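PDB 2I4R: V-type ATP synthase subunit F from Archaeoglobus fulgidus, which probably serves as a component of the A-type ATP synthase, which makes ATP from ADP using a proton gradient across the membrane. Local coordinates for residues B[57-60]-B[61-65]. Sequence-based numbering, arbitrary orientation.
Sequences VIMK and QEYLK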
loop_
_atom_site.group_PDB
_atom_site.type_symbol
_atom_site.label_atom_id
_atom_site.label_comp_id
_atom_site.label_asym_id
_atom_site.label_seq_id
_atom_site.Cartn_x
_atom_site.Cartn_y
_atom_site.Cartn_z
ATOM N N VAL B 57 3.328 0.699 7.887
ATOM C CA VAL B 57 2.027 1.203 8.301
ATOM C C VAL B 57 1.110 1.316 7.094
ATOM O O VAL B 57 1.433 1.983 6.118
ATOM C CB VAL B 57 2.148 2.574 9.047
ATOM C CG1 VAL B 57 3.256 3.391 8.446
ATOM C CG2 VAL B 57 0.816 3.344 8.995
ATOM N N ILE B 58 -0.021 0.623 7.171
ATOM C CA ILE B 58 -1.035 0.621 6.114
ATOM C C ILE B 58 -1.945 1.832 6.287
ATOM O O ILE B 58 -2.330 2.166 7.407
ATOM C CB ILE B 58 -1.957 -0.624 6.191
ATOM C CG1 ILE B 58 -1.136 -1.906 6.339
ATOM C CG2 ILE B 58 -2.831 -0.683 4.954
ATOM C CD1 ILE B 58 -0.389 -2.298 5.102
HETATM N N MSE B 59 -2.314 2.477 5.188
HETATM C CA MSE B 59 -3.191 3.634 5.271
HETATM C C MSE B 59 -3.967 3.901 3.999
HETATM O O MSE B 59 -3.596 3.447 2.919
HETATM C CB MSE B 59 -2.391 4.891 5.571
HETATM C CG MSE B 59 -2.181 5.227 7.024
HETATM SE SE MSE B 59 -1.955 7.146 7.120
HETATM C CE MSE B 59 -0.405 7.343 5.963
ATOM N N LYS B 60 -5.046 4.661 4.137
ATOM C CA LYS B 60 -5.853 5.034 2.996
ATOM C C LYS B 60 -5.014 6.042 2.222
ATOM O O LYS B 60 -4.373 6.912 2.807
ATOM C CB LYS B 60 -7.157 5.673 3.465
ATOM C CG LYS B 60 -8.121 4.698 4.114
ATOM C CD LYS B 60 -9.256 4.314 3.158
ATOM C CE LYS B 60 -10.559 5.009 3.537
ATOM N NZ LYS B 60 -11.014 4.631 4.918
ATOM N N GLN B 61 -5.011 5.917 0.903
ATOM C CA GLN B 61 -4.228 6.811 0.065
ATOM C C GLN B 61 -4.754 8.226 0.213
ATOM O O GLN B 61 -4.079 9.198 -0.119
ATOM C CB GLN B 61 -4.330 6.356 -1.389
ATOM C CG GLN B 61 -3.164 6.770 -2.266
ATOM C CD GLN B 61 -3.086 5.937 -3.542
ATOM O OE1 GLN B 61 -4.016 5.934 -4.359
ATOM N NE2 GLN B 61 -1.978 5.217 -3.714
ATOM N N GLU B 62 -5.966 8.326 0.737
ATOM C CA GLU B 62 -6.633 9.605 0.929
ATOM C C GLU B 62 -6.345 10.220 2.282
ATOM O O GLU B 62 -7.172 10.959 2.807
ATOM C CB GLU B 62 -8.139 9.409 0.795
ATOM C CG GLU B 62 -8.650 8.331 1.723
ATOM C CD GLU B 62 -10.133 8.112 1.611
ATOM O OE1 GLU B 62 -10.894 9.001 2.051
ATOM O OE2 GLU B 62 -10.533 7.050 1.080
ATOM N N TYR B 63 -5.194 9.918 2.862
ATOM C CA TYR B 63 -4.884 10.487 4.164
ATOM C C TYR B 63 -3.711 11.458 4.141
ATOM O O TYR B 63 -3.644 12.370 4.969
ATOM C CB TYR B 63 -4.637 9.372 5.190
ATOM C CG TYR B 63 -5.899 8.719 5.724
ATOM C CD1 TYR B 63 -5.832 7.752 6.727
ATOM C CD2 TYR B 63 -7.162 9.084 5.249
ATOM C CE1 TYR B 63 -6.991 7.168 7.245
ATOM C CE2 TYR B 63 -8.326 8.506 5.762
ATOM C CZ TYR B 63 -8.233 7.552 6.759
ATOM O OH TYR B 63 -9.381 6.991 7.274
ATOM N N LEU B 64 -2.796 11.279 3.190
ATOM C CA LEU B 64 -1.643 12.171 3.081
ATOM C C LEU B 64 -2.075 13.622 2.886
ATOM O O LEU B 64 -1.536 14.527 3.522
ATOM C CB LEU B 64 -0.739 11.773 1.911
ATOM C CG LEU B 64 0.013 10.448 1.948
ATOM C CD1 LEU B 64 -0.941 9.326 1.576
ATOM C CD2 LEU B 64 1.191 10.497 0.969
ATOM N N LYS B 65 -3.041 13.837 1.996
ATOM C CA LYS B 65 -3.545 15.173 1.709
ATOM C C LYS B 65 -3.896 15.901 2.993
ATOM O O LYS B 65 -3.741 17.111 3.090
ATOM C CB LYS B 65 -4.770 15.087 0.814
#
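Tyr63 carries its CG beside its own backbone N (chi1 -78°), which swings the phenol back over the end of the strand, and Lys60, with CG likewise beside its N (chi1 -70°), sets CB and CG against the same ring before the chain bends away at chi2 toward Glu62. The two meet in a CH-pi contact: Lys60 CB sits 3.7 Å from the centroid of the Tyr63 ring, almost exactly on the ring normal, and Lys60 CG follows toward the phenol end, 3.9 Å from Tyr63 CZ. Met59, a selenomethionine, brings its selenium to the edge of the ring, in its plane, with Met59 SE 3.9 Å from Tyr63 CD1, a Met-aromatic contact. One residue thus lies over a face while its neighbour in sequence lies at the edge.

What folds the chain this tightly is a type I beta turn from Lys60 to Tyr63, closed by a weak hydrogen bond from Tyr63 N to Lys60 O (3.1 Å, bent to 125° at the hydrogen). Glu62 travels alongside Lys60, pointing the same way, yet Glu62 OE2 stays 4.6 Å from Lys60 NZ, beyond a salt bridge; Lys60 NZ instead forms a salt bridge with Asp17, just after strand 11-16.

The turn takes the chain off strand 54-60, which lies between strands 11-16 and 82-86 in the parallel sheet, and leads it toward helix 69-77. Helix 38-50 packs against the Met59-Tyr63 pair through Val45 and Ile41, whereas Lys60 touches Phe20 of helix 18-26.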